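Local coordinates for protein taurocyamine kinase (PDB 4WOD) that catalyses the reversible, magnesium-dependent transfer of phosphate between ATP and the guanidino compound taurocyamine, using two fused phosphagen kinase units in one chain, at residues V3-I13 with L46-Y55; L376-T386 with G416-P425. The protein carries 4 engineered substitutions. All coordinates share one frame; numbering follows the deposited sequence.

Contact 1: V3-I13 with L46-Y55; sequences VESLQNLQVKI and LAQCVNTNAY. Engineered in segment 3-13: Val11 (natural residue Ala).
Tyr55 OH and Glu4 are joined by two waters, linking the last residue of 46-55 to the start of 3-13. Water 1 accepts from Glu4 N, donates to Asn51 OD1 at 2.6 Å and lies 3.0 Å from Tyr55 OH, near the plane of the tyrosine ring; water 2 joins Glu4 OE1 to the same hydroxyl. The carboxylate of Glu4 is steadied by Asn8 ND2, which reaches Glu4 OE2 at 2.9 Å almost along the C-O axis. Beneath these polar groups two helices of the small N-terminal domain of a phosphagen kinase, 6-13 and 46-55, cross at 32° with their axes 8.6 Å apart. Leu9 is the knob in a hole made by Ala47, Val50, Asn51 and Ala54: its CD1 touches Ala47 CB, while CD2 lies 3.7 Å from Ala54 CB. With CG swung away from its backbone N (chi1 -178°), the Leu6 side chain crosses that of Val50 at about a right angle, CD1 touching Val50 CG2. Farther along, Ile13 CG1 presses against Ala54 CA at 3.5 Å. Asn51 ND2 is taken by Asp194 O, so its amide serves both the water and helix 190-194. The direct contacts are thus chiefly apolar, and the clear polar links between the segments run through water.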
# COMPACT_ATOMS: atom_id res chain seq x y z
N VAL A 3 37.94 -3.36 1.97
CA VAL A 3 36.88 -3.46 0.98
C VAL A 3 37.36 -2.93 -0.36
O VAL A 3 38.39 -2.25 -0.43
CB VAL A 3 35.62 -2.68 1.42
CG1 VAL A 3 35.09 -3.25 2.74
CG2 VAL A 3 35.92 -1.16 1.52
N GLU A 4 36.61 -3.22 -1.43
CA GLU A 4 36.93 -2.70 -2.77
C GLU A 4 36.91 -1.17 -2.86
O GLU A 4 36.31 -0.48 -2.02
CB GLU A 4 35.95 -3.27 -3.81
CG GLU A 4 35.90 -4.77 -3.83
CD GLU A 4 35.49 -5.36 -5.18
OE1 GLU A 4 34.92 -6.47 -5.17
OE2 GLU A 4 35.76 -4.73 -6.23
N SER A 5 37.57 -0.63 -3.89
CA SER A 5 37.40 0.78 -4.22
C SER A 5 35.94 1.22 -4.28
O SER A 5 35.05 0.46 -4.69
CB SER A 5 38.08 1.12 -5.55
OG SER A 5 37.45 0.42 -6.60
N LEU A 6 35.70 2.45 -3.84
CA LEU A 6 34.38 3.06 -3.93
C LEU A 6 33.85 3.04 -5.37
O LEU A 6 32.69 2.70 -5.60
CB LEU A 6 34.43 4.50 -3.41
CG LEU A 6 33.14 5.31 -3.38
CD1 LEU A 6 32.12 4.67 -2.43
CD2 LEU A 6 33.45 6.75 -2.98
N GLN A 7 34.70 3.34 -6.34
CA GLN A 7 34.22 3.29 -7.72
C GLN A 7 33.75 1.88 -8.11
O GLN A 7 32.73 1.75 -8.80
CB GLN A 7 35.29 3.79 -8.70
CG GLN A 7 36.60 3.06 -8.64
CD GLN A 7 37.65 3.65 -9.57
OE1 GLN A 7 37.43 4.68 -10.21
NE2 GLN A 7 38.80 3.00 -9.65
N ASN A 8 34.46 0.84 -7.66
CA ASN A 8 34.02 -0.54 -7.94
C ASN A 8 32.67 -0.84 -7.33
O ASN A 8 31.84 -1.50 -7.94
CB ASN A 8 35.01 -1.58 -7.40
CG ASN A 8 36.25 -1.72 -8.26
OD1 ASN A 8 36.52 -0.87 -9.10
ND2 ASN A 8 37.01 -2.79 -8.04
N LEU A 9 32.49 -0.38 -6.10
CA LEU A 9 31.28 -0.67 -5.35
C LEU A 9 30.09 0.06 -6.00
O LEU A 9 28.98 -0.48 -6.09
CB LEU A 9 31.46 -0.25 -3.87
CG LEU A 9 32.43 -1.07 -3.00
CD1 LEU A 9 32.52 -0.52 -1.55
CD2 LEU A 9 32.09 -2.55 -2.99
N GLN A 10 30.33 1.27 -6.47
CA GLN A 10 29.30 2.03 -7.17
C GLN A 10 28.84 1.29 -8.43
O GLN A 10 27.64 1.09 -8.63
CB GLN A 10 29.78 3.43 -7.55
CG GLN A 10 28.70 4.25 -8.25
CD GLN A 10 29.28 5.29 -9.20
OE1 GLN A 10 30.30 5.04 -9.84
NE2 GLN A 10 28.65 6.46 -9.29
N VAL A 11 29.78 0.91 -9.27
CA VAL A 11 29.46 0.10 -10.45
C VAL A 11 28.68 -1.19 -10.11
O VAL A 11 27.69 -1.50 -10.78
CB VAL A 11 30.73 -0.24 -11.22
CG1 VAL A 11 30.47 -1.36 -12.25
CG2 VAL A 11 31.25 1.01 -11.91
N LYS A 12 29.09 -1.91 -9.07
CA LYS A 12 28.38 -3.12 -8.64
C LYS A 12 26.93 -2.81 -8.24
O LYS A 12 25.99 -3.48 -8.68
CB LYS A 12 29.11 -3.79 -7.47
CG LYS A 12 30.38 -4.53 -7.85
CD LYS A 12 31.02 -5.19 -6.63
CE LYS A 12 32.09 -6.18 -7.05
NZ LYS A 12 31.49 -7.40 -7.66
N ILE A 13 26.77 -1.80 -7.40
CA ILE A 13 25.47 -1.38 -6.95
C ILE A 13 24.59 -0.89 -8.11
O ILE A 13 23.41 -1.22 -8.19
CB ILE A 13 25.60 -0.28 -5.88
CG1 ILE A 13 26.29 -0.86 -4.63
CG2 ILE A 13 24.24 0.30 -5.54
CD1 ILE A 13 26.80 0.18 -3.61
N LEU A 46 34.04 6.06 2.74
CA LEU A 46 32.69 5.88 2.23
C LEU A 46 32.48 4.49 1.63
O LEU A 46 31.39 3.93 1.73
CB LEU A 46 32.38 6.96 1.18
CG LEU A 46 31.00 7.08 0.53
CD1 LEU A 46 29.82 7.19 1.55
CD2 LEU A 46 30.98 8.27 -0.42
N ALA A 47 33.52 3.94 1.00
CA ALA A 47 33.48 2.54 0.55
C ALA A 47 33.07 1.60 1.70
O ALA A 47 32.24 0.71 1.52
CB ALA A 47 34.83 2.10 -0.02
N GLN A 48 33.64 1.82 2.89
CA GLN A 48 33.28 0.98 4.02
C GLN A 48 31.82 1.15 4.39
O GLN A 48 31.16 0.17 4.79
CB GLN A 48 34.16 1.28 5.23
CG GLN A 48 35.57 0.78 5.08
CD GLN A 48 36.43 1.24 6.23
OE1 GLN A 48 36.25 2.34 6.75
NE2 GLN A 48 37.36 0.40 6.64
N CYS A 49 31.30 2.38 4.26
CA CYS A 49 29.88 2.66 4.54
C CYS A 49 28.91 1.95 3.58
O CYS A 49 27.85 1.50 4.01
CB CYS A 49 29.59 4.16 4.47
SG CYS A 49 30.47 5.22 5.63
N VAL A 50 29.25 1.90 2.29
CA VAL A 50 28.33 1.40 1.26
C VAL A 50 28.58 -0.04 0.83
O VAL A 50 27.83 -0.61 0.03
CB VAL A 50 28.37 2.30 -0.01
CG1 VAL A 50 27.91 3.72 0.30
CG2 VAL A 50 29.78 2.30 -0.63
N ASN A 51 29.65 -0.61 1.36
CA ASN A 51 30.07 -1.96 1.01
C ASN A 51 28.93 -2.98 1.09
O ASN A 51 28.73 -3.76 0.16
CB ASN A 51 31.21 -2.40 1.92
CG ASN A 51 31.85 -3.68 1.46
OD1 ASN A 51 32.53 -3.71 0.43
ND2 ASN A 51 31.64 -4.75 2.20
N THR A 52 28.17 -2.95 2.18
CA THR A 52 27.11 -3.95 2.35
C THR A 52 26.03 -3.82 1.26
O THR A 52 25.38 -4.81 0.90
CB THR A 52 26.46 -3.84 3.76
OG1 THR A 52 25.81 -5.08 4.10
CG2 THR A 52 25.44 -2.69 3.81
N ASN A 53 25.86 -2.63 0.69
CA ASN A 53 24.86 -2.46 -0.36
C ASN A 53 25.25 -3.18 -1.64
O ASN A 53 24.39 -3.63 -2.39
CB ASN A 53 24.62 -0.99 -0.67
CG ASN A 53 24.04 -0.24 0.51
OD1 ASN A 53 24.68 0.67 1.05
ND2 ASN A 53 22.83 -0.62 0.90
N ALA A 54 26.55 -3.27 -1.88
CA ALA A 54 27.05 -3.95 -3.08
C ALA A 54 26.73 -5.44 -3.08
O ALA A 54 26.67 -6.06 -4.14
CB ALA A 54 28.56 -3.75 -3.21
N TYR A 55 26.56 -6.02 -1.90
CA TYR A 55 26.40 -7.47 -1.80
C TYR A 55 25.03 -7.87 -1.32
O TYR A 55 24.64 -9.01 -1.46
CB TYR A 55 27.48 -8.05 -0.90
CG TYR A 55 28.84 -7.68 -1.42
CD1 TYR A 55 29.30 -8.21 -2.62
CD2 TYR A 55 29.64 -6.78 -0.75
CE1 TYR A 55 30.54 -7.85 -3.13
CE2 TYR A 55 30.88 -6.41 -1.25
CZ TYR A 55 31.32 -6.95 -2.44
OH TYR A 55 32.56 -6.60 -2.92
O HOH W 1 34.23 -4.92 -1.09
O HOH W 2 34.34 -8.85 -3.48

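Contact 2: L376-T386 with G416-P425; sequences LEGASIEKCYT and GAYNNRSICP
Tyr385 overlaps the Ile423 side chain lengthwise, the two running in the same direction. Ile423 chi1 of 68° sets CG1 between its backbone N and carbonyl carbon, from where CD1 meets Tyr385 CE2 at 3.9 Å. In this N-terminal domain of the second phosphagen kinase unit, the start of helix 385-388 and the loop before it pack on the end of helix 409-418 and the loop that follows. Cys424 SG sits obliquely to the tyrosine ring, 5.0 Å from its centroid, a sulfur-aromatic contact, and Tyr447 of helix 437-448 also meets that ring. Ile423 O lies at the ring's edge and accepts from Thr386 N, the donor standing above the carbonyl plane. Asn420 lies against the type I turn 376-379, with OD1 3.3 Å from Gly378 CA. Its ND2 turns back to Gly416 O at 3.0 Å, in the carbonyl plane, which helps hold the amide's rotation and ties the turn 419-422 to the helix end. Leu376 CD1 packs on Gly416 C at 3.5 Å. Water 3 accepts from Ser380 N and donates to Asn420 O. The Thr386 and Pro425 side chains overlap head to tail, bringing Thr386 OG1 to 3.3 Å from Pro425 CD, with water 4 at 2.6 Å from that hydroxyl.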
# COMPACT_ATOMS: atom_id res chain seq x y z
N LEU A 376 -15.27 10.02 5.65
CA LEU A 376 -15.87 10.56 4.43
C LEU A 376 -16.14 12.06 4.53
O LEU A 376 -16.34 12.73 3.52
CB LEU A 376 -17.16 9.80 4.11
CG LEU A 376 -17.83 10.02 2.76
CD1 LEU A 376 -16.91 9.66 1.59
CD2 LEU A 376 -19.15 9.22 2.70
N GLU A 377 -16.12 12.60 5.75
CA GLU A 377 -16.34 14.04 5.93
C GLU A 377 -15.33 14.90 5.18
O GLU A 377 -15.59 16.07 4.92
CB GLU A 377 -16.33 14.39 7.42
CG GLU A 377 -17.49 13.75 8.15
CD GLU A 377 -17.72 14.34 9.52
OE1 GLU A 377 -16.94 15.21 9.95
OE2 GLU A 377 -18.69 13.90 10.18
N GLY A 378 -14.19 14.31 4.82
CA GLY A 378 -13.18 15.01 4.05
C GLY A 378 -13.53 15.14 2.58
O GLY A 378 -12.83 15.82 1.82
N ALA A 379 -14.61 14.49 2.16
CA ALA A 379 -15.05 14.59 0.78
C ALA A 379 -15.95 15.81 0.62
O ALA A 379 -16.66 16.20 1.54
CB ALA A 379 -15.77 13.33 0.34
N SER A 380 -15.93 16.41 -0.56
CA SER A 380 -16.83 17.53 -0.79
C SER A 380 -18.26 17.05 -0.87
O SER A 380 -18.59 16.23 -1.73
CB SER A 380 -16.48 18.27 -2.08
OG SER A 380 -17.53 19.14 -2.44
N ILE A 381 -19.11 17.56 0.01
CA ILE A 381 -20.52 17.19 -0.02
C ILE A 381 -21.21 17.77 -1.25
O ILE A 381 -22.40 17.54 -1.48
CB ILE A 381 -21.25 17.66 1.27
CG1 ILE A 381 -22.47 16.78 1.54
CG2 ILE A 381 -21.61 19.14 1.18
CD1 ILE A 381 -23.03 16.95 2.93
N GLU A 382 -20.45 18.51 -2.06
CA GLU A 382 -20.98 19.15 -3.26
C GLU A 382 -20.67 18.35 -4.52
O GLU A 382 -21.44 18.38 -5.47
CB GLU A 382 -20.42 20.57 -3.41
CG GLU A 382 -20.82 21.56 -2.30
CD GLU A 382 -19.89 21.54 -1.09
OE1 GLU A 382 -18.94 20.73 -1.07
OE2 GLU A 382 -20.10 22.35 -0.16
N LYS A 383 -19.54 17.64 -4.54
CA LYS A 383 -19.17 16.88 -5.73
C LYS A 383 -19.18 15.37 -5.50
O LYS A 383 -19.21 14.59 -6.45
CB LYS A 383 -17.78 17.29 -6.23
CG LYS A 383 -17.27 18.63 -5.74
CD LYS A 383 -15.84 18.86 -6.18
CE LYS A 383 -15.05 19.62 -5.13
NZ LYS A 383 -13.63 19.79 -5.56
N CYS A 384 -19.16 14.95 -4.24
CA CYS A 384 -19.05 13.54 -3.91
C CYS A 384 -20.42 12.94 -3.63
O CYS A 384 -20.99 13.14 -2.55
CB CYS A 384 -18.13 13.34 -2.71
SG CYS A 384 -17.93 11.64 -2.19
N TYR A 385 -20.94 12.19 -4.60
CA TYR A 385 -22.27 11.57 -4.47
C TYR A 385 -22.36 10.67 -3.24
O TYR A 385 -23.39 10.66 -2.56
CB TYR A 385 -22.59 10.76 -5.72
CG TYR A 385 -22.69 11.58 -6.98
CD1 TYR A 385 -23.89 12.14 -7.37
CD2 TYR A 385 -21.57 11.79 -7.78
CE1 TYR A 385 -23.99 12.90 -8.54
CE2 TYR A 385 -21.65 12.54 -8.95
CZ TYR A 385 -22.86 13.10 -9.31
OH TYR A 385 -22.96 13.85 -10.46
N THR A 386 -21.28 9.94 -2.99
CA THR A 386 -21.22 8.96 -1.91
C THR A 386 -21.55 9.60 -0.57
O THR A 386 -22.29 9.04 0.25
CB THR A 386 -19.82 8.29 -1.85
OG1 THR A 386 -19.47 7.77 -3.15
CG2 THR A 386 -19.78 7.19 -0.80
N GLY A 416 -14.72 5.68 -0.87
CA GLY A 416 -14.82 7.12 -0.72
C GLY A 416 -14.29 7.61 0.62
O GLY A 416 -13.61 8.64 0.72
N ALA A 417 -14.61 6.86 1.67
CA ALA A 417 -14.10 7.19 3.00
C ALA A 417 -12.57 7.34 3.01
O ALA A 417 -12.03 8.28 3.60
CB ALA A 417 -14.53 6.13 3.98
N TYR A 418 -11.87 6.42 2.33
CA TYR A 418 -10.42 6.45 2.31
C TYR A 418 -9.80 7.15 1.11
O TYR A 418 -8.58 7.38 1.08
CB TYR A 418 -9.87 5.04 2.38
CG TYR A 418 -9.93 4.42 3.75
CD1 TYR A 418 -9.06 4.83 4.76
CD2 TYR A 418 -10.84 3.40 4.04
CE1 TYR A 418 -9.10 4.26 6.02
CE2 TYR A 418 -10.89 2.83 5.30
CZ TYR A 418 -10.02 3.27 6.29
OH TYR A 418 -10.04 2.68 7.54
N ASN A 419 -10.62 7.47 0.11
CA ASN A 419 -10.19 8.26 -1.04
C ASN A 419 -11.22 9.34 -1.34
O ASN A 419 -12.12 9.14 -2.15
CB ASN A 419 -9.97 7.37 -2.27
CG ASN A 419 -8.97 6.26 -2.01
OD1 ASN A 419 -7.76 6.42 -2.22
ND2 ASN A 419 -9.47 5.11 -1.52
N ASN A 420 -11.06 10.48 -0.67
CA ASN A 420 -12.09 11.52 -0.65
C ASN A 420 -12.33 12.19 -2.00
O ASN A 420 -13.27 12.95 -2.13
CB ASN A 420 -11.73 12.61 0.37
CG ASN A 420 -11.80 12.14 1.82
OD1 ASN A 420 -11.23 12.77 2.71
ND2 ASN A 420 -12.52 11.04 2.07
N ARG A 421 -11.47 11.96 -2.98
CA ARG A 421 -11.71 12.52 -4.31
C ARG A 421 -12.55 11.56 -5.16
O ARG A 421 -13.04 11.93 -6.24
CB ARG A 421 -10.40 12.86 -5.02
CG ARG A 421 -9.57 13.92 -4.31
CD ARG A 421 -8.49 14.46 -5.25
NE ARG A 421 -7.44 15.19 -4.55
CZ ARG A 421 -6.38 15.74 -5.15
NH1 ARG A 421 -6.23 15.64 -6.46
NH2 ARG A 421 -5.48 16.39 -4.43
N SER A 422 -12.72 10.34 -4.68
CA SER A 422 -13.65 9.40 -5.32
C SER A 422 -15.08 9.86 -5.07
O SER A 422 -15.45 10.14 -3.93
CB SER A 422 -13.45 7.98 -4.81
OG SER A 422 -14.47 7.13 -5.31
N ILE A 423 -15.89 9.92 -6.13
CA ILE A 423 -17.22 10.49 -6.04
C ILE A 423 -18.38 9.48 -6.04
O ILE A 423 -19.51 9.84 -5.72
CB ILE A 423 -17.47 11.51 -7.20
CG1 ILE A 423 -17.54 10.81 -8.56
CG2 ILE A 423 -16.38 12.58 -7.21
CD1 ILE A 423 -17.89 11.73 -9.71
N CYS A 424 -18.13 8.22 -6.41
CA CYS A 424 -19.20 7.21 -6.39
C CYS A 424 -18.86 6.00 -5.51
O CYS A 424 -17.69 5.67 -5.34
CB CYS A 424 -19.53 6.74 -7.82
SG CYS A 424 -20.56 7.91 -8.76
N PRO A 425 -19.88 5.35 -4.94
CA PRO A 425 -19.59 4.16 -4.13
C PRO A 425 -19.37 2.93 -5.01
O PRO A 425 -19.57 3.00 -6.24
CB PRO A 425 -20.86 4.00 -3.28
CG PRO A 425 -21.94 4.54 -4.17
CD PRO A 425 -21.31 5.70 -4.92
O HOH W 3 -14.65 15.30 -2.82
O HOH W 4 -16.90 7.81 -3.10

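How the contacts relate
Contact 1 belongs to the N-terminal domain of the first unit and contact 2 to that of the second, and they sample different parts of those two related domains. They follow in series along the chain, on opposite sides of its centre. Their centres are 49 Å apart and their nearest atoms about 32 Å, so neither touches the other. Each lies near the active site of its own unit, marked by the bound arginine in the first and by a predicted active-site cysteine in the second. In contact 1 the side chain of Asn53 lies about 6 Å from the arginine and about 9 Å from that of Cys268, also a predicted active-site residue. In contact 2 the side chain of Cys424 is about 4 Å from that of Cys631.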